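Long-range contacts in anopheles Plasmodium-responsive Leucine-rich repeat protein 1B (Anopheles gambiae, PDB 4XGO), which probably acts in the mosquito's response to Plasmodium and interacts with LRIM1; this chain is its leucine-rich repeat domain: residues I157-E163 with N179-L185; L241-P247 with E265-F271; I38-A44 with P63-N69. Residue numbers count along the deposited sequence, not the author numbering.

All three contacts join neighbouring turns of the same leucine-rich repeat domain, and they follow one another along the chain in the order contact 3, contact 1, contact 2. Contact 1 lies nearest the middle, at the entry to the long parallel sheet. E163 there touches a sugar of a glycan attached to the protein. Contact 2 joins strands of a separate two-stranded sheet, about 27 Å away between centres and about 16 Å between nearest atoms. Contact 3 is about 34 Å from contact 1 between centres and also meets the second subunit. Contacts 2 and 3 have centres about 60 Å apart, on opposite sides of the chain's centre.

Contact 1. Residues I157-E163 with N179-L185; sequences IPIAVEE and NVELTIL
Two successive leucine-rich repeats meet where their chains enter the long parallel sheet. Residues 157-162 form an irregular loop that leads into strand 163-165. Residues 179-183 likewise lead into strand 184-186. The register pairs I159 with N179, E162 with L182, and E163 with I184, the last as a parallel beta bridge with CA atoms 4.8 Å apart.

N179 has a t chi1 and points toward the first loop. Its ND2 donates to P158 O at 3.0 Å and to V161 O at 3.1 Å. Its OD1 turns back to accept from L182 N at 2.9 Å, an Asx motif. One water bridges the segments: it donates to I159 O at 2.7 Å and accepts weakly from V180 N at 3.4 Å. L182 CA makes a CA-H...O contact to V161 O at 3.2 Å, and L182 CD1 meets V161 CG1 at 4.3 Å. T183 N and I184 N both donate to E162 O, at 2.8 and 3.2 Å, a shared acceptor just before the E163-I184 bridge. The E163 and I184 side chains share a sheet face, with E163 OE2 3.5 Å from I184 CG2. E163 also touches a glycan sugar. L182 and L185 belong to the LxxLxL pattern of the repeat and are buried. The CB of L185 points away, but with chi1 t its end comes back, CD1 4.4 Å from I157 CD1.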
loop_
_atom_site.group_PDB
_atom_site.type_symbol
_atom_site.label_atom_id
_atom_site.label_comp_id
_atom_site.label_asym_id
_atom_site.label_seq_id
_atom_site.Cartn_x
_atom_site.Cartn_y
_atom_site.Cartn_z
ATOM N N ILE A 157 12.461 -22.264 -14.466
ATOM C CA ILE A 157 11.325 -21.999 -15.342
ATOM C C ILE A 157 10.720 -23.331 -15.773
ATOM O O ILE A 157 11.437 -24.190 -16.294
ATOM C CB ILE A 157 11.756 -21.156 -16.560
ATOM C CG1 ILE A 157 12.262 -19.787 -16.076
ATOM C CG2 ILE A 157 10.589 -20.970 -17.529
ATOM C CD1 ILE A 157 12.761 -18.875 -17.155
ATOM N N PRO A 158 9.402 -23.514 -15.562
ATOM C CA PRO A 158 8.776 -24.772 -15.997
ATOM C C PRO A 158 8.727 -24.918 -17.533
ATOM O O PRO A 158 8.997 -23.966 -18.279
ATOM C CB PRO A 158 7.366 -24.709 -15.382
ATOM C CG PRO A 158 7.120 -23.275 -15.120
ATOM C CD PRO A 158 8.452 -22.631 -14.858
ATOM N N ILE A 159 8.377 -26.113 -17.974
ATOM C CA ILE A 159 8.601 -26.534 -19.357
ATOM C C ILE A 159 7.679 -25.875 -20.382
ATOM O O ILE A 159 8.019 -25.802 -21.561
ATOM C CB ILE A 159 8.500 -28.076 -19.464
ATOM C CG1 ILE A 159 9.190 -28.579 -20.739
ATOM C CG2 ILE A 159 7.050 -28.547 -19.357
ATOM C CD1 ILE A 159 9.514 -30.047 -20.679
ATOM N N ALA A 160 6.513 -25.419 -19.948
ATOM C CA ALA A 160 5.500 -24.911 -20.886
ATOM C C ALA A 160 4.812 -23.620 -20.461
ATOM O O ALA A 160 3.765 -23.278 -21.003
ATOM C CB ALA A 160 4.455 -25.991 -21.137
ATOM N N VAL A 161 5.380 -22.899 -19.502
ATOM C CA VAL A 161 4.851 -21.584 -19.144
ATOM C C VAL A 161 4.977 -20.638 -20.339
ATOM O O VAL A 161 5.998 -20.631 -21.040
ATOM C CB VAL A 161 5.521 -21.014 -17.860
ATOM C CG1 VAL A 161 7.024 -20.838 -18.024
ATOM C CG2 VAL A 161 4.888 -19.696 -17.449
ATOM N N GLU A 162 3.911 -19.874 -20.578
ATOM C CA GLU A 162 3.812 -18.974 -21.724
ATOM C C GLU A 162 4.167 -17.546 -21.324
ATOM O O GLU A 162 4.741 -16.802 -22.115
ATOM C CB GLU A 162 2.387 -19.011 -22.297
ATOM C CG GLU A 162 2.161 -18.138 -23.531
ATOM C CD GLU A 162 1.671 -16.723 -23.226
ATOM O OE1 GLU A 162 1.110 -16.484 -22.141
ATOM O OE2 GLU A 162 1.838 -15.824 -24.093
ATOM N N GLU A 163 3.794 -17.146 -20.117
ATOM C CA GLU A 163 4.144 -15.823 -19.634
ATOM C C GLU A 163 4.618 -15.919 -18.198
ATOM O O GLU A 163 3.940 -16.499 -17.348
ATOM C CB GLU A 163 2.968 -14.842 -19.749
ATOM C CG GLU A 163 3.286 -13.485 -19.152
ATOM C CD GLU A 163 2.353 -12.353 -19.583
ATOM O OE1 GLU A 163 1.208 -12.624 -20.075
ATOM O OE2 GLU A 163 2.767 -11.174 -19.385
ATOM N N ASN A 179 12.008 -24.697 -23.261
ATOM C CA ASN A 179 10.604 -24.329 -23.260
ATOM C C ASN A 179 10.372 -23.507 -24.508
ATOM O O ASN A 179 10.855 -22.390 -24.603
ATOM C CB ASN A 179 10.268 -23.545 -21.974
ATOM C CG ASN A 179 8.852 -22.970 -21.968
ATOM O OD1 ASN A 179 8.187 -22.901 -22.986
ATOM N ND2 ASN A 179 8.401 -22.552 -20.801
ATOM N N VAL A 180 9.641 -24.067 -25.469
ATOM C CA VAL A 180 9.366 -23.378 -26.737
ATOM C C VAL A 180 8.091 -22.543 -26.695
ATOM O O VAL A 180 7.822 -21.790 -27.623
ATOM C CB VAL A 180 9.289 -24.375 -27.930
ATOM C CG1 VAL A 180 10.439 -25.368 -27.861
ATOM C CG2 VAL A 180 7.951 -25.105 -27.979
ATOM N N GLU A 181 7.309 -22.678 -25.624
ATOM C CA GLU A 181 6.064 -21.933 -25.481
ATOM C C GLU A 181 6.232 -20.557 -24.850
ATOM O O GLU A 181 5.365 -19.701 -25.028
ATOM C CB GLU A 181 5.059 -22.731 -24.647
ATOM C CG GLU A 181 4.613 -24.028 -25.311
ATOM C CD GLU A 181 3.911 -23.786 -26.630
ATOM O OE1 GLU A 181 4.200 -24.523 -27.599
ATOM O OE2 GLU A 181 3.077 -22.848 -26.698
ATOM N N LEU A 182 7.311 -20.365 -24.095
ATOM C CA LEU A 182 7.531 -19.104 -23.366
ATOM C C LEU A 182 7.635 -17.925 -24.334
ATOM O O LEU A 182 8.524 -17.880 -25.191
ATOM C CB LEU A 182 8.785 -19.181 -22.506
ATOM C CG LEU A 182 9.111 -17.966 -21.630
ATOM C CD1 LEU A 182 7.965 -17.647 -20.680
ATOM C CD2 LEU A 182 10.406 -18.156 -20.844
ATOM N N THR A 183 6.731 -16.972 -24.148
ATOM C CA THR A 183 6.481 -15.869 -25.077
ATOM C C THR A 183 6.861 -14.527 -24.454
ATOM O O THR A 183 7.475 -13.689 -25.111
ATOM C CB THR A 183 4.978 -15.880 -25.482
ATOM O OG1 THR A 183 4.701 -17.091 -26.212
ATOM C CG2 THR A 183 4.597 -14.701 -26.340
ATOM N N ILE A 184 6.468 -14.313 -23.201
ATOM C CA ILE A 184 6.732 -13.065 -22.504
ATOM C C ILE A 184 7.501 -13.391 -21.234
ATOM O O ILE A 184 7.013 -14.146 -20.403
ATOM C CB ILE A 184 5.412 -12.357 -22.153
ATOM C CG1 ILE A 184 4.636 -12.013 -23.438
ATOM C CG2 ILE A 184 5.676 -11.100 -21.352
ATOM C CD1 ILE A 184 3.259 -11.438 -23.186
ATOM N N LEU A 185 8.692 -12.811 -21.098
ATOM C CA LEU A 185 9.544 -13.008 -19.927
ATOM C C LEU A 185 9.979 -11.650 -19.356
ATOM O O LEU A 185 10.712 -10.871 -20.017
ATOM C CB LEU A 185 10.778 -13.822 -20.290
ATOM C CG LEU A 185 11.767 -14.170 -19.181
ATOM C CD1 LEU A 185 11.082 -14.919 -18.058
ATOM C CD2 LEU A 185 12.917 -14.980 -19.774
HETATM O O HOH W 1 7.357 -26.190 -24.137
#

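Contact 2. Residues L241-P247 with E265-F271; sequences LDFYGRP and EHNQAQF
L241-P247 and E265-F271 run side by side in two adjacent leucine-rich repeats. Strands 240-243 and 263-266 form a two-stranded parallel sheet, separate from the long sheet of the domain. Both segments then leave the sheet as loops. D242 pairs with E265, CA to CA 4.5 Å, and F243 with H266 at 4.6 Å.

L241 O accepts from E265 N at 2.8 Å. D242 CA lies 3.4 Å from E265 O, a CA-H...O contact. The D242 and E265 side chains share one sheet face, and their like charges come close, with D242 OD2 4.4 Å from E265 OE2. F243 N donates to E265 O at 2.8 Å, so E265 bonds to the residues flanking D242, as in a regular parallel ladder. The F243 side chain, chi1 m, projects to the other face. Its CD2 meets the edge of the F271 ring at CE1, 4.1 Å away, and its ring also stacks with Y219. F243 O takes a weak bond from N267 N at 3.5 Å.

Past F243 the strand pairing ends. G245 O accepts from N267 ND2 at 2.9 Å, with N267 chi1 in p. N267 also opens a type I turn to Q270, closed by Q270 N to N267 O at 3.1 Å. P247 closes the contact, its CB 3.6 Å from Q270 O.

Backbone bonds thus fix the register, and the N267 amide ties the two loops together beyond the ladder. The F243 and F271 rings pack on the F243 side, while D242 and E265 lie exposed on the other.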
loop_
_atom_site.group_PDB
_atom_site.type_symbol
_atom_site.label_atom_id
_atom_site.label_comp_id
_atom_site.label_asym_id
_atom_site.label_seq_id
_atom_site.Cartn_x
_atom_site.Cartn_y
_atom_site.Cartn_z
ATOM N N LEU A 241 28.902 -3.372 -27.751
ATOM C CA LEU A 241 28.072 -4.369 -28.405
ATOM C C LEU A 241 28.513 -4.523 -29.843
ATOM O O LEU A 241 28.843 -3.538 -30.502
ATOM C CB LEU A 241 26.596 -3.960 -28.384
ATOM C CG LEU A 241 25.924 -3.844 -27.022
ATOM C CD1 LEU A 241 24.544 -3.218 -27.176
ATOM C CD2 LEU A 241 25.796 -5.202 -26.372
ATOM N N ASP A 242 28.536 -5.771 -30.302
ATOM C CA ASP A 242 28.847 -6.107 -31.685
ATOM C C ASP A 242 27.821 -7.140 -32.161
ATOM O O ASP A 242 27.945 -8.337 -31.872
ATOM C CB ASP A 242 30.278 -6.660 -31.786
ATOM C CG ASP A 242 30.626 -7.159 -33.182
ATOM O OD1 ASP A 242 29.871 -6.858 -34.137
ATOM O OD2 ASP A 242 31.659 -7.870 -33.313
ATOM N N PHE A 243 26.798 -6.649 -32.869
ATOM C CA PHE A 243 25.731 -7.480 -33.440
ATOM C C PHE A 243 26.004 -7.783 -34.925
ATOM O O PHE A 243 25.684 -7.000 -35.817
ATOM C CB PHE A 243 24.377 -6.774 -33.263
ATOM C CG PHE A 243 23.860 -6.770 -31.839
ATOM C CD1 PHE A 243 24.667 -7.140 -30.751
ATOM C CD2 PHE A 243 22.549 -6.396 -31.579
ATOM C CE1 PHE A 243 24.172 -7.138 -29.454
ATOM C CE2 PHE A 243 22.057 -6.373 -30.280
ATOM C CZ PHE A 243 22.861 -6.748 -29.218
ATOM N N TYR A 244 26.571 -8.947 -35.186
ATOM C CA TYR A 244 27.196 -9.239 -36.490
ATOM C C TYR A 244 26.428 -10.220 -37.362
ATOM O O TYR A 244 26.621 -10.254 -38.581
ATOM C CB TYR A 244 28.588 -9.826 -36.262
ATOM C CG TYR A 244 28.525 -11.054 -35.385
ATOM C CD1 TYR A 244 28.350 -12.324 -35.938
ATOM C CD2 TYR A 244 28.591 -10.937 -33.996
ATOM C CE1 TYR A 244 28.270 -13.444 -35.131
ATOM C CE2 TYR A 244 28.506 -12.048 -33.181
ATOM C CZ TYR A 244 28.344 -13.299 -33.750
ATOM O OH TYR A 244 28.258 -14.396 -32.932
ATOM N N GLY A 245 25.615 -11.064 -36.746
ATOM C CA GLY A 245 25.024 -12.198 -37.451
ATOM C C GLY A 245 23.882 -11.830 -38.373
ATOM O O GLY A 245 23.735 -10.670 -38.785
ATOM N N ARG A 246 23.079 -12.837 -38.701
ATOM C CA ARG A 246 21.827 -12.625 -39.416
ATOM C C ARG A 246 20.901 -11.843 -38.504
ATOM O O ARG A 246 20.799 -12.159 -37.323
ATOM C CB ARG A 246 21.173 -13.959 -39.767
ATOM N N PRO A 247 20.230 -10.808 -39.037
ATOM C CA PRO A 247 19.284 -10.082 -38.193
ATOM C C PRO A 247 18.119 -10.967 -37.771
ATOM O O PRO A 247 17.821 -11.961 -38.425
ATOM C CB PRO A 247 18.786 -8.941 -39.100
ATOM C CG PRO A 247 19.719 -8.905 -40.259
ATOM C CD PRO A 247 20.247 -10.292 -40.418
ATOM N N GLU A 265 28.276 -1.779 -32.661
ATOM C CA GLU A 265 28.716 -2.210 -33.984
ATOM C C GLU A 265 27.702 -3.211 -34.524
ATOM O O GLU A 265 27.121 -3.970 -33.765
ATOM C CB GLU A 265 30.118 -2.850 -33.909
ATOM C CG GLU A 265 31.221 -1.816 -33.665
ATOM C CD GLU A 265 32.543 -2.365 -33.127
ATOM O OE1 GLU A 265 33.448 -1.526 -32.889
ATOM O OE2 GLU A 265 32.694 -3.589 -32.917
ATOM N N HIS A 266 27.511 -3.192 -35.835
ATOM C CA HIS A 266 26.599 -4.116 -36.504
ATOM C C HIS A 266 26.853 -4.137 -38.005
ATOM O O HIS A 266 27.448 -3.204 -38.561
ATOM C CB HIS A 266 25.140 -3.731 -36.231
ATOM C CG HIS A 266 24.791 -2.336 -36.656
ATOM N ND1 HIS A 266 24.361 -2.028 -37.930
ATOM C CD2 HIS A 266 24.829 -1.163 -35.980
ATOM C CE1 HIS A 266 24.138 -0.728 -38.017
ATOM N NE2 HIS A 266 24.417 -0.180 -36.848
ATOM N N ASN A 267 26.417 -5.197 -38.675
ATOM C CA ASN A 267 26.503 -5.206 -40.141
ATOM C C ASN A 267 25.503 -4.222 -40.764
ATOM O O ASN A 267 24.570 -3.761 -40.095
ATOM C CB ASN A 267 26.406 -6.622 -40.738
ATOM C CG ASN A 267 25.222 -7.412 -40.230
ATOM O OD1 ASN A 267 24.173 -6.863 -39.894
ATOM N ND2 ASN A 267 25.384 -8.728 -40.186
ATOM N N GLN A 268 25.716 -3.882 -42.034
ATOM C CA GLN A 268 25.011 -2.754 -42.669
ATOM C C GLN A 268 23.487 -2.784 -42.471
ATOM O O GLN A 268 22.876 -1.751 -42.156
ATOM C CB GLN A 268 25.346 -2.688 -44.171
ATOM C CG GLN A 268 24.759 -1.494 -44.918
ATOM C CD GLN A 268 25.186 -0.155 -44.339
ATOM N N ALA A 269 22.893 -3.964 -42.642
ATOM C CA ALA A 269 21.430 -4.116 -42.650
ATOM C C ALA A 269 20.840 -4.624 -41.327
ATOM O O ALA A 269 19.631 -4.815 -41.221
ATOM C CB ALA A 269 21.022 -5.041 -43.790
ATOM N N GLN A 270 21.690 -4.833 -40.324
ATOM C CA GLN A 270 21.272 -5.399 -39.038
ATOM C C GLN A 270 19.965 -4.820 -38.472
ATOM O O GLN A 270 19.136 -5.568 -37.941
ATOM C CB GLN A 270 22.381 -5.177 -38.000
ATOM C CG GLN A 270 22.121 -5.801 -36.639
ATOM C CD GLN A 270 22.184 -7.315 -36.643
ATOM O OE1 GLN A 270 22.926 -7.920 -37.412
ATOM N NE2 GLN A 270 21.410 -7.936 -35.758
ATOM N N PHE A 271 19.816 -3.497 -38.545
ATOM C CA PHE A 271 18.739 -2.792 -37.842
ATOM C C PHE A 271 17.641 -2.248 -38.769
ATOM O O PHE A 271 16.809 -1.465 -38.325
ATOM C CB PHE A 271 19.313 -1.629 -36.998
ATOM C CG PHE A 271 20.205 -2.056 -35.848
ATOM C CD1 PHE A 271 20.091 -3.309 -35.250
ATOM C CD2 PHE A 271 21.136 -1.166 -35.329
ATOM C CE1 PHE A 271 20.901 -3.670 -34.187
ATOM C CE2 PHE A 271 21.949 -1.520 -34.267
ATOM C CZ PHE A 271 21.842 -2.777 -33.701
#

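Contact 3. Residues I38-A44 with P63-N69; sequences IDTNAFA and PPHVFQN
Neighbouring leucine-rich repeats pack here through tightly turned loops. Type I turns start at D39, N41 and P63. T40 lies opposite V66, CA atoms 4.5 Å apart, and A44 opposite N69 at 5.5 Å.

V66 is one bump. Its CG2 rests in the corner formed by I38 CG2, 3.8 Å away, and F43 CE2, 4.1 Å away. The P63 ring fills the space beside I38 and T40: CG lies 3.1 Å from I38 O, and CB 3.2 Å from T40 OG1. F43, chi1 m, reaches F67, CE2 to CE1 4.4 Å. N69 CB sits 3.4 Å from F43 O. I38 pairs in a parallel ladder with the second subunit, and D39 OD1 is hydrogen-bonded to H9 NE2 of that subunit.

One water donates to T40 O (2.8 Å) and V66 O (2.6 Å) and accepts from F43 N (3.0 Å) and N69 ND2 (2.9 Å). The loops thus meet by close van der Waals packing, a V66 CA-H...O contact to T40 O (3.5 Å) and shared water.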
loop_
_atom_site.group_PDB
_atom_site.type_symbol
_atom_site.label_atom_id
_atom_site.label_comp_id
_atom_site.label_asym_id
_atom_site.label_seq_id
_atom_site.Cartn_x
_atom_site.Cartn_y
_atom_site.Cartn_z
ATOM N N ILE A 38 -9.225 -19.281 10.973
ATOM C CA ILE A 38 -10.106 -20.187 10.257
ATOM C C ILE A 38 -10.034 -21.551 10.924
ATOM O O ILE A 38 -8.947 -22.090 11.100
ATOM C CB ILE A 38 -9.693 -20.358 8.796
ATOM C CG1 ILE A 38 -9.728 -19.008 8.068
ATOM C CG2 ILE A 38 -10.615 -21.345 8.091
ATOM C CD1 ILE A 38 -9.214 -19.088 6.653
ATOM N N ASP A 39 -11.186 -22.111 11.274
ATOM C CA ASP A 39 -11.223 -23.455 11.850
ATOM C C ASP A 39 -11.020 -24.496 10.762
ATOM O O ASP A 39 -11.457 -24.304 9.635
ATOM C CB ASP A 39 -12.561 -23.706 12.543
ATOM C CG ASP A 39 -12.699 -22.958 13.856
ATOM O OD1 ASP A 39 -11.717 -22.331 14.317
ATOM O OD2 ASP A 39 -13.805 -23.015 14.437
ATOM N N THR A 40 -10.386 -25.624 11.109
ATOM C CA THR A 40 -10.142 -26.685 10.133
ATOM C C THR A 40 -11.422 -27.139 9.451
ATOM O O THR A 40 -11.410 -27.457 8.267
ATOM C CB THR A 40 -9.460 -27.918 10.777
ATOM O OG1 THR A 40 -8.239 -27.520 11.404
ATOM C CG2 THR A 40 -9.144 -28.975 9.716
ATOM N N ASN A 41 -12.524 -27.198 10.198
ATOM C CA ASN A 41 -13.803 -27.643 9.642
ATOM C C ASN A 41 -14.694 -26.514 9.117
ATOM O O ASN A 41 -15.890 -26.711 8.927
ATOM C CB ASN A 41 -14.588 -28.493 10.675
ATOM C CG ASN A 41 -15.090 -27.679 11.855
ATOM O OD1 ASN A 41 -14.705 -26.527 12.032
ATOM N ND2 ASN A 41 -15.931 -28.295 12.701
ATOM N N ALA A 42 -14.116 -25.342 8.847
ATOM C CA ALA A 42 -14.927 -24.179 8.467
ATOM C C ALA A 42 -15.859 -24.461 7.299
ATOM O O ALA A 42 -16.985 -23.945 7.266
ATOM C CB ALA A 42 -14.022 -22.998 8.144
ATOM N N PHE A 43 -15.392 -25.252 6.331
ATOM C CA PHE A 43 -16.167 -25.559 5.132
ATOM C C PHE A 43 -16.886 -26.916 5.122
ATOM O O PHE A 43 -17.311 -27.398 4.062
ATOM C CB PHE A 43 -15.284 -25.416 3.887
ATOM C CG PHE A 43 -14.646 -24.055 3.769
ATOM C CD1 PHE A 43 -15.419 -22.943 3.520
ATOM C CD2 PHE A 43 -13.281 -23.891 3.953
ATOM C CE1 PHE A 43 -14.849 -21.678 3.424
ATOM C CE2 PHE A 43 -12.700 -22.634 3.854
ATOM C CZ PHE A 43 -13.487 -21.530 3.596
ATOM N N ALA A 44 -17.101 -27.475 6.307
ATOM C CA ALA A 44 -17.717 -28.803 6.459
ATOM C C ALA A 44 -19.110 -28.957 5.820
ATOM O O ALA A 44 -19.493 -30.062 5.412
ATOM C CB ALA A 44 -17.786 -29.143 7.937
ATOM N N PRO A 63 -5.138 -23.886 8.496
ATOM C CA PRO A 63 -5.049 -25.270 8.989
ATOM C C PRO A 63 -4.721 -26.233 7.841
ATOM O O PRO A 63 -5.228 -26.062 6.743
ATOM C CB PRO A 63 -6.446 -25.542 9.553
ATOM C CG PRO A 63 -7.106 -24.211 9.674
ATOM C CD PRO A 63 -6.494 -23.329 8.637
ATOM N N PRO A 64 -3.871 -27.248 8.084
ATOM C CA PRO A 64 -3.401 -28.090 6.964
ATOM C C PRO A 64 -4.509 -28.802 6.183
ATOM O O PRO A 64 -4.354 -29.022 4.974
ATOM C CB PRO A 64 -2.466 -29.117 7.628
ATOM C CG PRO A 64 -2.357 -28.744 9.063
ATOM C CD PRO A 64 -3.224 -27.568 9.368
ATOM N N HIS A 65 -5.595 -29.178 6.857
ATOM C CA HIS A 65 -6.677 -29.927 6.205
ATOM C C HIS A 65 -7.929 -29.077 5.924
ATOM O O HIS A 65 -9.000 -29.599 5.639
ATOM C CB HIS A 65 -7.038 -31.168 7.041
ATOM C CG HIS A 65 -5.873 -32.073 7.313
ATOM N ND1 HIS A 65 -5.098 -32.617 6.310
ATOM C CD2 HIS A 65 -5.349 -32.524 8.474
ATOM C CE1 HIS A 65 -4.160 -33.378 6.842
ATOM N NE2 HIS A 65 -4.283 -33.328 8.153
ATOM N N VAL A 66 -7.792 -27.752 5.965
ATOM C CA VAL A 66 -8.952 -26.879 5.775
ATOM C C VAL A 66 -9.655 -27.093 4.422
ATOM O O VAL A 66 -10.875 -26.945 4.344
ATOM C CB VAL A 66 -8.591 -25.395 5.970
ATOM C CG1 VAL A 66 -7.681 -24.908 4.846
ATOM C CG2 VAL A 66 -9.844 -24.527 6.068
ATOM N N PHE A 67 -8.907 -27.472 3.379
ATOM C CA PHE A 67 -9.484 -27.619 2.038
ATOM C C PHE A 67 -9.944 -29.037 1.674
ATOM O O PHE A 67 -10.453 -29.267 0.566
ATOM C CB PHE A 67 -8.548 -27.038 0.958
ATOM C CG PHE A 67 -8.227 -25.574 1.153
ATOM C CD1 PHE A 67 -9.241 -24.643 1.398
ATOM C CD2 PHE A 67 -6.909 -25.117 1.113
ATOM C CE1 PHE A 67 -8.949 -23.301 1.606
ATOM C CE2 PHE A 67 -6.615 -23.776 1.317
ATOM C CZ PHE A 67 -7.633 -22.859 1.550
ATOM N N GLN A 68 -9.800 -29.980 2.603
ATOM C CA GLN A 68 -10.361 -31.314 2.412
ATOM C C GLN A 68 -11.870 -31.259 2.183
ATOM O O GLN A 68 -12.418 -32.092 1.462
ATOM C CB GLN A 68 -10.074 -32.193 3.616
ATOM C CG GLN A 68 -8.614 -32.484 3.803
ATOM C CD GLN A 68 -8.410 -33.756 4.594
ATOM O OE1 GLN A 68 -8.976 -33.917 5.674
ATOM N NE2 GLN A 68 -7.638 -34.677 4.042
ATOM N N ASN A 69 -12.532 -30.270 2.779
ATOM C CA ASN A 69 -13.971 -30.099 2.620
ATOM C C ASN A 69 -14.402 -29.441 1.316
ATOM O O ASN A 69 -15.607 -29.386 1.034
ATOM C CB ASN A 69 -14.537 -29.288 3.786
ATOM C CG ASN A 69 -14.604 -30.083 5.076
ATOM O OD1 ASN A 69 -15.048 -31.238 5.087
ATOM N ND2 ASN A 69 -14.189 -29.461 6.179
HETATM O O HOH W 2 -12.928 -26.908 5.972
HETATM O O HOH W 3 -6.133 -29.068 9.547
#